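Local structure of GCN5-related N-acetyltransferase (Brucella melitensis biovar Abortus, 4J3G) at residues 65-76 and 87-95; 44-54 and 168-178. The protein probably transfers an acetyl group from acetyl-coenzyme A to an amine, perhaps the N-terminal alanine of a ribosomal protein. All blocks are in the same frame, centred on the assembly; numbering follows the deposited sequence. Where two conformers were deposited one is given.

Contact 1. Residues 65-76 and 87-95; sequences WLENRNRDGFPV and GYASYGPFR. With SO4 (sulfate ion), chain F.
The Y91 ring takes P75 on one face: CD of P75 stands 3.9 Å from the ring centroid of Y91 and 29° off the ring normal, a CH-pi contact. The F74 ring has CA of G92 over the centre of one face and the carbonyl O of D72 over the other, while P93 CD approaches it obliquely. F74 and Y91 themselves meet obliquely, neither stacked nor edge-to-face. These pairs tie the end of helix 59-72, and the turn that follows it, to strand 84-93 of the GNAT fold's central sheet. A Schellman motif with positive phi at G73 ends the helix, and F74 and P75 then lead into strand 76-81, which starts at V76.

The guanidinium of R69 lies between Y91 O on one face and NE1 of W65 on the other. In its own plane, R69 NE donates to OG of S90 at 3.0 Å, with an N-H...O angle of 151°. R69 gets there because its chain bends at the second side-chain torsion, which folds the group back beside W65, whose ring carries CG of R69 over one face. On the sheet side the W65 ring meets Y88 at a slant, with W65 CH2 3.8 Å from Y88 CE2. A sulfate, probably from the crystallisation liquor, sits at the indole edge near W65 NE1, with R69 NH2 close by.

L127 of helix 119-133 touches both P75 and Y91, joining that helix to the same cluster. S90 joins helix and turn: its OG, anti to the backbone N at chi1 -166°, accepts the R69 bond, and S90 OG in turn donates its hydroxyl hydrogen to P75 O at 2.6 Å, from a position tilted slightly out of the P75 carbonyl plane.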
loop_
_atom_site.group_PDB
_atom_site.type_symbol
_atom_site.label_atom_id
_atom_site.label_comp_id
_atom_site.label_asym_id
_atom_site.label_seq_id
_atom_site.Cartn_x
_atom_site.Cartn_y
_atom_site.Cartn_z
ATOM N N TRP A 65 16.810 -6.153 7.621
ATOM C CA TRP A 65 15.449 -6.548 7.226
ATOM C C TRP A 65 14.934 -7.655 8.144
ATOM O O TRP A 65 13.776 -7.604 8.649
ATOM C CB TRP A 65 15.425 -7.018 5.766
ATOM C CG TRP A 65 14.090 -7.527 5.301
ATOM C CD1 TRP A 65 13.060 -6.796 4.827
ATOM C CD2 TRP A 65 13.667 -8.895 5.252
ATOM N NE1 TRP A 65 12.018 -7.607 4.487
ATOM C CE2 TRP A 65 12.362 -8.905 4.733
ATOM C CE3 TRP A 65 14.264 -10.095 5.589
ATOM C CZ2 TRP A 65 11.628 -10.085 4.587
ATOM C CZ3 TRP A 65 13.547 -11.273 5.410
ATOM C CH2 TRP A 65 12.256 -11.256 4.896
ATOM N N LEU A 66 15.804 -8.625 8.404
ATOM C CA LEU A 66 15.437 -9.769 9.254
ATOM C C LEU A 66 15.253 -9.296 10.697
ATOM O O LEU A 66 14.329 -9.717 11.378
ATOM C CB LEU A 66 16.513 -10.849 9.192
ATOM C CG LEU A 66 16.268 -12.130 10.014
ATOM C CD1 LEU A 66 14.994 -12.839 9.618
ATOM C CD2 LEU A 66 17.440 -13.056 9.874
ATOM N N GLU A 67 16.158 -8.446 11.158
ATOM C CA GLU A 67 16.123 -7.983 12.550
ATOM C C GLU A 67 14.838 -7.245 12.782
ATOM O O GLU A 67 14.202 -7.382 13.850
ATOM C CB GLU A 67 17.306 -7.069 12.823
ATOM N N ASN A 68 14.441 -6.435 11.798
ATOM C CA ASN A 68 13.226 -5.654 11.932
ATOM C C ASN A 68 11.973 -6.558 11.893
ATOM O O ASN A 68 11.012 -6.333 12.652
ATOM C CB ASN A 68 13.140 -4.588 10.871
ATOM C CG ASN A 68 14.153 -3.476 11.066
ATOM O OD1 ASN A 68 14.720 -3.297 12.146
ATOM N ND2 ASN A 68 14.389 -2.731 10.018
ATOM N N ARG A 69 11.987 -7.594 11.062
ATOM C CA ARG A 69 10.862 -8.574 11.060
ATOM C C ARG A 69 10.683 -9.205 12.444
ATOM O O ARG A 69 9.588 -9.197 13.027
ATOM C CB ARG A 69 11.113 -9.697 10.048
ATOM C CG ARG A 69 10.820 -9.268 8.641
ATOM C CD ARG A 69 9.330 -9.139 8.482
ATOM N NE ARG A 69 8.949 -9.136 7.102
ATOM C CZ ARG A 69 8.687 -8.051 6.394
ATOM N NH1 ARG A 69 8.765 -6.846 6.949
ATOM N NH2 ARG A 69 8.327 -8.178 5.130
ATOM N N ASN A 70 11.775 -9.748 12.948
ATOM C CA ASN A 70 11.788 -10.372 14.267
ATOM C C ASN A 70 11.287 -9.395 15.327
ATOM O O ASN A 70 10.468 -9.760 16.169
ATOM C CB ASN A 70 13.206 -10.845 14.645
ATOM C CG ASN A 70 13.734 -11.960 13.741
ATOM O OD1 ASN A 70 12.970 -12.683 13.066
ATOM N ND2 ASN A 70 15.064 -12.113 13.733
ATOM N N ARG A 71 11.819 -8.168 15.311
ATOM C CA ARG A 71 11.486 -7.167 16.327
ATOM C C ARG A 71 9.996 -6.857 16.330
ATOM O O ARG A 71 9.383 -6.725 17.396
ATOM C CB ARG A 71 12.269 -5.873 16.088
ATOM N N ASP A 72 9.418 -6.795 15.128
ATOM C CA ASP A 72 8.031 -6.390 14.906
ATOM C C ASP A 72 7.009 -7.513 15.022
ATOM O O ASP A 72 5.811 -7.282 14.848
ATOM C CB ASP A 72 7.886 -5.791 13.494
ATOM C CG ASP A 72 8.670 -4.548 13.307
ATOM O OD1 ASP A 72 9.106 -3.957 14.316
ATOM O OD2 ASP A 72 8.866 -4.162 12.134
ATOM N N GLY A 73 7.471 -8.731 15.251
ATOM C CA GLY A 73 6.595 -9.860 15.444
ATOM C C GLY A 73 6.130 -10.548 14.180
ATOM O O GLY A 73 5.116 -11.270 14.183
ATOM N N PHE A 74 6.866 -10.355 13.102
ATOM C CA PHE A 74 6.488 -10.903 11.820
ATOM C C PHE A 74 7.396 -12.078 11.465
ATOM O O PHE A 74 8.624 -11.939 11.485
ATOM C CB PHE A 74 6.564 -9.811 10.752
ATOM C CG PHE A 74 5.645 -8.640 11.009
ATOM C CD1 PHE A 74 4.301 -8.849 11.326
ATOM C CD2 PHE A 74 6.119 -7.355 10.965
ATOM C CE1 PHE A 74 3.437 -7.763 11.573
ATOM C CE2 PHE A 74 5.285 -6.267 11.188
ATOM C CZ PHE A 74 3.941 -6.459 11.477
ATOM N N PRO A 75 6.802 -13.235 11.154
ATOM C CA PRO A 75 7.556 -14.458 10.840
ATOM C C PRO A 75 8.354 -14.355 9.550
ATOM O O PRO A 75 7.920 -13.673 8.591
ATOM C CB PRO A 75 6.477 -15.501 10.610
ATOM C CG PRO A 75 5.251 -14.754 10.352
ATOM C CD PRO A 75 5.349 -13.456 11.066
ATOM N N VAL A 76 9.531 -14.947 9.569
ATOM C CA VAL A 76 10.248 -15.270 8.345
ATOM C C VAL A 76 10.519 -16.779 8.310
ATOM O O VAL A 76 11.228 -17.294 9.141
ATOM C CB VAL A 76 11.581 -14.513 8.192
ATOM C CG1 VAL A 76 12.161 -14.853 6.836
ATOM C CG2 VAL A 76 11.408 -13.000 8.334
ATOM N N GLY A 87 14.040 -21.625 -0.609
ATOM C CA GLY A 87 13.072 -20.516 -0.677
ATOM C C GLY A 87 12.820 -19.894 0.670
ATOM O O GLY A 87 13.141 -20.470 1.688
ATOM N N TYR A 88 12.166 -18.726 0.689
ATOM C CA TYR A 88 11.705 -18.173 1.949
ATOM C C TYR A 88 10.386 -17.400 1.785
ATOM O O TYR A 88 9.981 -17.029 0.679
ATOM C CB TYR A 88 12.772 -17.275 2.601
ATOM C CG TYR A 88 13.013 -15.916 1.939
ATOM C CD1 TYR A 88 13.920 -15.770 0.888
ATOM C CD2 TYR A 88 12.385 -14.757 2.424
ATOM C CE1 TYR A 88 14.172 -14.509 0.326
ATOM C CE2 TYR A 88 12.622 -13.499 1.855
ATOM C CZ TYR A 88 13.533 -13.385 0.816
ATOM O OH TYR A 88 13.803 -12.142 0.255
ATOM N N ALA A 89 9.742 -17.136 2.913
ATOM C CA ALA A 89 8.461 -16.393 2.899
ATOM C C ALA A 89 8.318 -15.531 4.122
ATOM O O ALA A 89 8.792 -15.872 5.232
ATOM C CB ALA A 89 7.250 -17.344 2.815
ATOM N N SER A 90 7.627 -14.414 3.947
ATOM C CA SER A 90 7.351 -13.577 5.076
ATOM C C SER A 90 6.098 -12.757 4.839
ATOM O O SER A 90 5.491 -12.796 3.775
ATOM C CB SER A 90 8.560 -12.672 5.366
ATOM O OG SER A 90 8.436 -12.072 6.651
ATOM N N TYR A 91 5.683 -12.053 5.883
ATOM C CA TYR A 91 4.651 -11.022 5.731
ATOM C C TYR A 91 4.962 -9.858 6.617
ATOM O O TYR A 91 5.724 -9.979 7.596
ATOM C CB TYR A 91 3.255 -11.545 5.965
ATOM C CG TYR A 91 2.918 -11.968 7.338
ATOM C CD1 TYR A 91 2.687 -11.023 8.365
ATOM C CD2 TYR A 91 2.722 -13.305 7.635
ATOM C CE1 TYR A 91 2.363 -11.437 9.643
ATOM C CE2 TYR A 91 2.367 -13.705 8.907
ATOM C CZ TYR A 91 2.187 -12.780 9.896
ATOM O OH TYR A 91 1.863 -13.219 11.179
ATOM N N GLY A 92 4.447 -8.692 6.203
ATOM C CA GLY A 92 4.632 -7.457 6.948
ATOM C C GLY A 92 3.435 -6.540 6.753
ATOM O O GLY A 92 2.405 -6.947 6.233
ATOM N N PRO A 93 3.555 -5.308 7.176
ATOM C CA PRO A 93 2.409 -4.447 7.156
ATOM C C PRO A 93 1.896 -4.184 5.740
ATOM O O PRO A 93 2.690 -4.030 4.812
ATOM C CB PRO A 93 2.947 -3.137 7.764
ATOM C CG PRO A 93 4.127 -3.537 8.555
ATOM C CD PRO A 93 4.729 -4.687 7.832
ATOM N N PHE A 94 0.583 -4.237 5.562
ATOM C CA PHE A 94 -0.021 -3.938 4.255
ATOM C C PHE A 94 0.025 -2.431 3.981
ATOM O O PHE A 94 0.510 -1.987 2.927
ATOM C CB PHE A 94 -1.468 -4.446 4.205
ATOM C CG PHE A 94 -2.221 -3.990 2.994
ATOM C CD1 PHE A 94 -1.719 -4.219 1.725
ATOM C CD2 PHE A 94 -3.392 -3.284 3.129
ATOM C CE1 PHE A 94 -2.417 -3.804 0.610
ATOM C CE2 PHE A 94 -4.085 -2.842 2.015
ATOM C CZ PHE A 94 -3.587 -3.084 0.765
ATOM N N ARG A 95 -0.432 -1.653 4.951
ATOM C CA ARG A 95 -0.288 -0.205 4.936
ATOM C C ARG A 95 0.107 0.276 6.337
ATOM O O ARG A 95 -0.305 -0.315 7.340
ATOM C CB ARG A 95 -1.598 0.451 4.489
ATOM C CG ARG A 95 -1.754 0.547 2.968
ATOM C CD ARG A 95 -3.216 0.456 2.512
ATOM N NE ARG A 95 -3.948 1.725 2.579
ATOM C CZ ARG A 95 -4.066 2.587 1.568
ATOM N NH1 ARG A 95 -3.461 2.356 0.405
ATOM N NH2 ARG A 95 -4.790 3.695 1.733
HETATM S S SO4 F . 9.862 -5.630 2.726
HETATM O O1 SO4 F . 8.690 -5.704 1.817
HETATM O O2 SO4 F . 9.489 -5.014 4.020
HETATM O O3 SO4 F . 10.340 -7.017 2.930
HETATM O O4 SO4 F . 10.954 -4.810 2.137
#

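Contact 2. Residues 44-54 and 168-178. With EDO (1,2-ethanediol), chain G.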
loop_
_atom_site.group_PDB
_atom_site.type_symbol
_atom_site.label_atom_id
_atom_site.label_comp_id
_atom_site.label_asym_id
_atom_site.label_seq_id
_atom_site.Cartn_x
_atom_site.Cartn_y
_atom_site.Cartn_z
ATOM N N ALA A 44 15.789 -12.650 -7.478
ATOM C CA ALA A 44 14.433 -12.103 -7.812
ATOM C C ALA A 44 14.510 -10.665 -8.346
ATOM O O ALA A 44 13.808 -10.305 -9.328
ATOM C CB ALA A 44 13.509 -12.176 -6.631
ATOM N N VAL A 45 15.351 -9.845 -7.725
ATOM C CA VAL A 45 15.539 -8.457 -8.176
ATOM C C VAL A 45 16.066 -8.375 -9.621
ATOM O O VAL A 45 15.588 -7.562 -10.447
ATOM C CB VAL A 45 16.481 -7.718 -7.221
ATOM C CG1 VAL A 45 16.871 -6.365 -7.773
ATOM C CG2 VAL A 45 15.803 -7.572 -5.880
ATOM N N GLU A 46 17.042 -9.229 -9.917
ATOM C CA GLU A 46 17.734 -9.211 -11.210
ATOM C C GLU A 46 16.963 -9.853 -12.329
ATOM O O GLU A 46 17.027 -9.372 -13.460
ATOM C CB GLU A 46 19.049 -9.983 -11.086
ATOM C CG GLU A 46 20.056 -9.303 -10.206
ATOM C CD GLU A 46 21.227 -10.220 -9.824
ATOM O OE1 GLU A 46 21.504 -11.233 -10.521
ATOM O OE2 GLU A 46 21.845 -9.925 -8.796
ATOM N N ASN A 47 16.252 -10.943 -12.021
ATOM C CA ASN A 47 15.808 -11.912 -13.042
ATOM C C ASN A 47 14.297 -12.133 -13.133
ATOM O O ASN A 47 13.860 -13.042 -13.828
ATOM C CB ASN A 47 16.452 -13.267 -12.787
ATOM C CG ASN A 47 17.941 -13.218 -12.955
ATOM O OD1 ASN A 47 18.432 -12.572 -13.862
ATOM N ND2 ASN A 47 18.658 -13.835 -12.054
ATOM N N THR A 48 13.508 -11.362 -12.395
ATOM C CA THR A 48 12.051 -11.625 -12.367
ATOM C C THR A 48 11.243 -10.364 -12.194
ATOM O O THR A 48 11.753 -9.313 -11.784
ATOM C CB THR A 48 11.662 -12.583 -11.204
ATOM O OG1 THR A 48 11.597 -11.856 -9.976
ATOM C CG2 THR A 48 12.657 -13.734 -11.053
ATOM N N LEU A 49 9.932 -10.522 -12.381
ATOM C CA LEU A 49 8.967 -9.466 -12.026
ATOM C C LEU A 49 8.231 -9.714 -10.694
ATOM O O LEU A 49 7.166 -9.144 -10.438
ATOM C CB LEU A 49 7.970 -9.292 -13.160
ATOM C CG LEU A 49 8.566 -9.101 -14.537
ATOM C CD1 LEU A 49 7.466 -9.166 -15.588
ATOM C CD2 LEU A 49 9.337 -7.780 -14.587
ATOM N N ALA A 50 8.829 -10.505 -9.817
ATOM C CA ALA A 50 8.285 -10.767 -8.465
ATOM C C ALA A 50 8.565 -9.698 -7.394
ATOM O O ALA A 50 7.934 -9.676 -6.358
ATOM C CB ALA A 50 8.806 -12.104 -7.975
ATOM N N ILE A 51 9.594 -8.913 -7.588
ATOM C CA ILE A 51 9.940 -7.859 -6.707
ATOM C C ILE A 51 10.122 -6.717 -7.690
ATOM O O ILE A 51 10.832 -6.871 -8.658
ATOM C CB ILE A 51 11.289 -8.092 -5.971
ATOM C CG1 ILE A 51 11.225 -9.361 -5.120
ATOM C CG2 ILE A 51 11.615 -6.906 -5.056
ATOM C CD1 ILE A 51 12.385 -9.552 -4.156
ATOM N N TRP A 52 9.454 -5.587 -7.433
ATOM C CA TRP A 52 9.568 -4.390 -8.290
ATOM C C TRP A 52 10.535 -3.389 -7.684
ATOM O O TRP A 52 10.219 -2.204 -7.446
ATOM C CB TRP A 52 8.202 -3.760 -8.542
ATOM C CG TRP A 52 7.262 -4.674 -9.284
ATOM C CD1 TRP A 52 7.546 -5.891 -9.811
ATOM C CD2 TRP A 52 5.867 -4.431 -9.561
ATOM N NE1 TRP A 52 6.413 -6.431 -10.403
ATOM C CE2 TRP A 52 5.374 -5.552 -10.252
ATOM C CE3 TRP A 52 4.996 -3.388 -9.272
ATOM C CZ2 TRP A 52 4.053 -5.636 -10.690
ATOM C CZ3 TRP A 52 3.698 -3.475 -9.694
ATOM C CH2 TRP A 52 3.233 -4.593 -10.382
ATOM N N ASN A 53 11.688 -3.924 -7.327
ATOM C CA ASN A 53 12.907 -3.158 -7.090
ATOM C C ASN A 53 13.927 -3.647 -8.120
ATOM O O ASN A 53 13.874 -4.808 -8.505
ATOM C CB ASN A 53 13.469 -3.490 -5.714
ATOM C CG ASN A 53 12.737 -2.790 -4.568
ATOM O OD1 ASN A 53 11.988 -1.840 -4.761
ATOM N ND2 ASN A 53 12.998 -3.253 -3.354
ATOM N N GLU A 54 14.811 -2.775 -8.570
ATOM C CA GLU A 54 15.853 -3.137 -9.543
ATOM C C GLU A 54 17.242 -3.091 -8.903
ATOM O O GLU A 54 18.232 -3.522 -9.511
ATOM C CB GLU A 54 15.777 -2.229 -10.810
ATOM C CG GLU A 54 14.652 -2.657 -11.737
ATOM C CD GLU A 54 14.331 -1.696 -12.899
ATOM O OE1 GLU A 54 13.658 -0.663 -12.664
ATOM O OE2 GLU A 54 14.655 -2.020 -14.070
ATOM N N VAL A 168 0.834 0.487 -12.458
ATOM C CA VAL A 168 1.269 1.093 -11.171
ATOM C C VAL A 168 2.706 0.813 -10.818
ATOM O O VAL A 168 3.264 1.485 -9.964
ATOM C CB VAL A 168 0.392 0.702 -9.961
ATOM C CG1 VAL A 168 -0.938 1.369 -10.059
ATOM C CG2 VAL A 168 0.353 -0.795 -9.727
ATOM N N GLY A 169 3.323 -0.149 -11.505
ATOM C CA GLY A 169 4.740 -0.435 -11.319
ATOM C C GLY A 169 5.519 -0.222 -12.591
ATOM O O GLY A 169 4.958 -0.121 -13.666
ATOM N N GLN A 170 6.824 -0.124 -12.436
ATOM C CA GLN A 170 7.706 -0.067 -13.563
ATOM C C GLN A 170 8.948 -0.899 -13.260
ATOM O O GLN A 170 9.532 -0.781 -12.185
ATOM C CB GLN A 170 8.114 1.371 -13.859
ATOM C CG GLN A 170 8.768 1.494 -15.218
ATOM C CD GLN A 170 9.217 2.894 -15.505
ATOM O OE1 GLN A 170 9.790 3.569 -14.634
ATOM N NE2 GLN A 170 8.994 3.341 -16.734
ATOM N N LYS A 171 9.367 -1.702 -14.234
ATOM C CA LYS A 171 10.641 -2.449 -14.131
ATOM C C LYS A 171 11.133 -2.786 -15.540
ATOM O O LYS A 171 10.332 -3.062 -16.384
ATOM C CB LYS A 171 10.452 -3.740 -13.353
ATOM C CG LYS A 171 11.774 -4.327 -12.894
ATOM C CD LYS A 171 11.580 -5.475 -11.920
ATOM C CE LYS A 171 12.934 -6.044 -11.525
ATOM N NZ LYS A 171 12.878 -7.104 -10.478
ATOM N N PHE A 172 12.452 -2.759 -15.753
ATOM C CA PHE A 172 13.023 -3.064 -17.058
ATOM C C PHE A 172 12.398 -2.202 -18.150
ATOM O O PHE A 172 12.209 -2.660 -19.316
ATOM C CB PHE A 172 12.828 -4.552 -17.402
ATOM C CG PHE A 172 13.374 -5.496 -16.375
ATOM C CD1 PHE A 172 14.650 -5.314 -15.805
ATOM C CD2 PHE A 172 12.640 -6.595 -16.017
ATOM C CE1 PHE A 172 15.150 -6.227 -14.885
ATOM C CE2 PHE A 172 13.120 -7.505 -15.082
ATOM C CZ PHE A 172 14.371 -7.325 -14.518
ATOM N N GLY A 173 12.019 -0.976 -17.778
ATOM C CA GLY A 173 11.423 -0.018 -18.699
ATOM C C GLY A 173 9.975 -0.292 -19.063
ATOM O O GLY A 173 9.409 0.385 -19.919
ATOM N N ARG A 174 9.353 -1.261 -18.410
ATOM C CA ARG A 174 7.986 -1.663 -18.742
ATOM C C ARG A 174 7.038 -1.200 -17.657
ATOM O O ARG A 174 7.394 -1.307 -16.473
ATOM C CB ARG A 174 7.903 -3.189 -18.800
ATOM C CG ARG A 174 8.663 -3.794 -19.933
ATOM C CD ARG A 174 9.084 -5.209 -19.612
ATOM N NE ARG A 174 7.950 -6.126 -19.457
ATOM C CZ ARG A 174 8.076 -7.458 -19.455
ATOM N NH1 ARG A 174 9.283 -8.035 -19.600
ATOM N NH2 ARG A 174 6.999 -8.215 -19.301
ATOM N N TRP A 175 5.842 -0.728 -18.036
ATOM C CA TRP A 175 4.765 -0.563 -17.043
ATOM C C TRP A 175 4.196 -1.926 -16.741
ATOM O O TRP A 175 4.031 -2.739 -17.640
ATOM C CB TRP A 175 3.633 0.353 -17.498
ATOM C CG TRP A 175 4.062 1.768 -17.826
ATOM C CD1 TRP A 175 4.041 2.347 -19.067
ATOM C CD2 TRP A 175 4.562 2.766 -16.933
ATOM N NE1 TRP A 175 4.487 3.635 -19.003
ATOM C CE2 TRP A 175 4.821 3.923 -17.707
ATOM C CE3 TRP A 175 4.817 2.808 -15.561
ATOM C CZ2 TRP A 175 5.323 5.108 -17.152
ATOM C CZ3 TRP A 175 5.312 4.003 -15.015
ATOM C CH2 TRP A 175 5.573 5.123 -15.816
ATOM N N LEU A 176 3.873 -2.143 -15.468
ATOM C CA LEU A 176 3.446 -3.415 -14.936
ATOM C C LEU A 176 2.145 -3.252 -14.146
ATOM O O LEU A 176 1.930 -2.224 -13.453
ATOM C CB LEU A 176 4.499 -3.937 -13.977
ATOM C CG LEU A 176 5.875 -4.237 -14.611
ATOM C CD1 LEU A 176 6.841 -4.553 -13.517
ATOM C CD2 LEU A 176 5.788 -5.340 -15.652
ATOM N N ASP A 177 1.334 -4.297 -14.178
ATOM C CA ASP A 177 0.016 -4.304 -13.572
ATOM C C ASP A 177 0.047 -5.109 -12.299
ATOM O O ASP A 177 0.634 -6.206 -12.252
ATOM C CB ASP A 177 -1.029 -4.915 -14.549
ATOM C CG ASP A 177 -1.208 -4.104 -15.793
ATOM O OD1 ASP A 177 -0.705 -2.938 -15.885
ATOM O OD2 ASP A 177 -1.855 -4.668 -16.705
ATOM N N LEU A 178 -0.574 -4.587 -11.240
ATOM C CA LEU A 178 -0.587 -5.249 -9.943
ATOM C C LEU A 178 -1.956 -5.857 -9.645
ATOM O O LEU A 178 -2.928 -5.122 -9.518
ATOM C CB LEU A 178 -0.200 -4.263 -8.852
ATOM C CG LEU A 178 -0.149 -4.795 -7.389
ATOM C CD1 LEU A 178 1.000 -5.743 -7.215
ATOM C CD2 LEU A 178 -0.012 -3.673 -6.375
HETATM C C1 EDO G . 5.133 -7.927 -7.507
HETATM O O1 EDO G . 5.123 -9.183 -6.799
HETATM C C2 EDO G . 4.584 -6.819 -6.629
HETATM O O2 EDO G . 5.663 -6.333 -5.867
HETATM O O HOH W 1 12.136 0.403 -15.223
HETATM O O HOH W 2 12.069 -0.603 -10.383
#
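K171 inserts its amine among the carbonyls of the last turn of helix 34-47 and of the loop after it. K171 NZ donates to V45 O at 2.7 Å, T48 O at 2.8 Å and I51 O at 2.7 Å, with a weak fourth bond to N53 O. The T48 and I51 carbonyls point almost straight at the nitrogen (C=O...N 171° and 168°), which would probably stabilise its positive charge. All four torsions of K171 lie near 180°, giving the extended chain that reaches these carbonyls; E54 slides past it in the opposite direction and accepts from F172 N through OE2 at 2.9 Å.

Beside the lysine, in the conformer described (a second was modelled), the W52 ring has L176 CD1 on one face, 3.8 Å from the centroid of its five-membered ring, and ethanediol, probably from the crystallisation liquor, on the other. L49 O accepts from W52 NE1.

Farther out, T48 OG1 accepts from A50 N, an ST turn, and donates to A44 O, linking loop to helix, while the type I' turn K171-R174 presents K171 and F172. The loop thus bridges helix 34-47 and hairpin strands 160-171 and 174-184, with E144 of strand 138-144 touching L49 and W52, and F100 of the second subunit meeting the W52 ring.

How the contacts relate
Both contacts anchor a helix end to the same mixed sheet, through consecutive helices: contact 1 uses helix 59-72 on strand 84-93, contact 2 the end of helix 34-47 and, chiefly, the loop after it on the hairpin of strands 160-171 and 174-184. Their centres lie 21 Å apart and their nearest atoms about 5 Å, without touching. Contact 1 is nested in sequence inside the loop closed by contact 2. In it 7 of 11 touching residues are buried, against 9 of 18, and it relies on rings and proline around one serine that both accepts and donates. Contact 2 buries more area (675 against 482 Å²) and gathers backbone carbonyls about a lysine. The second subunit reaches both, eight residues of contact 2 but two of contact 1.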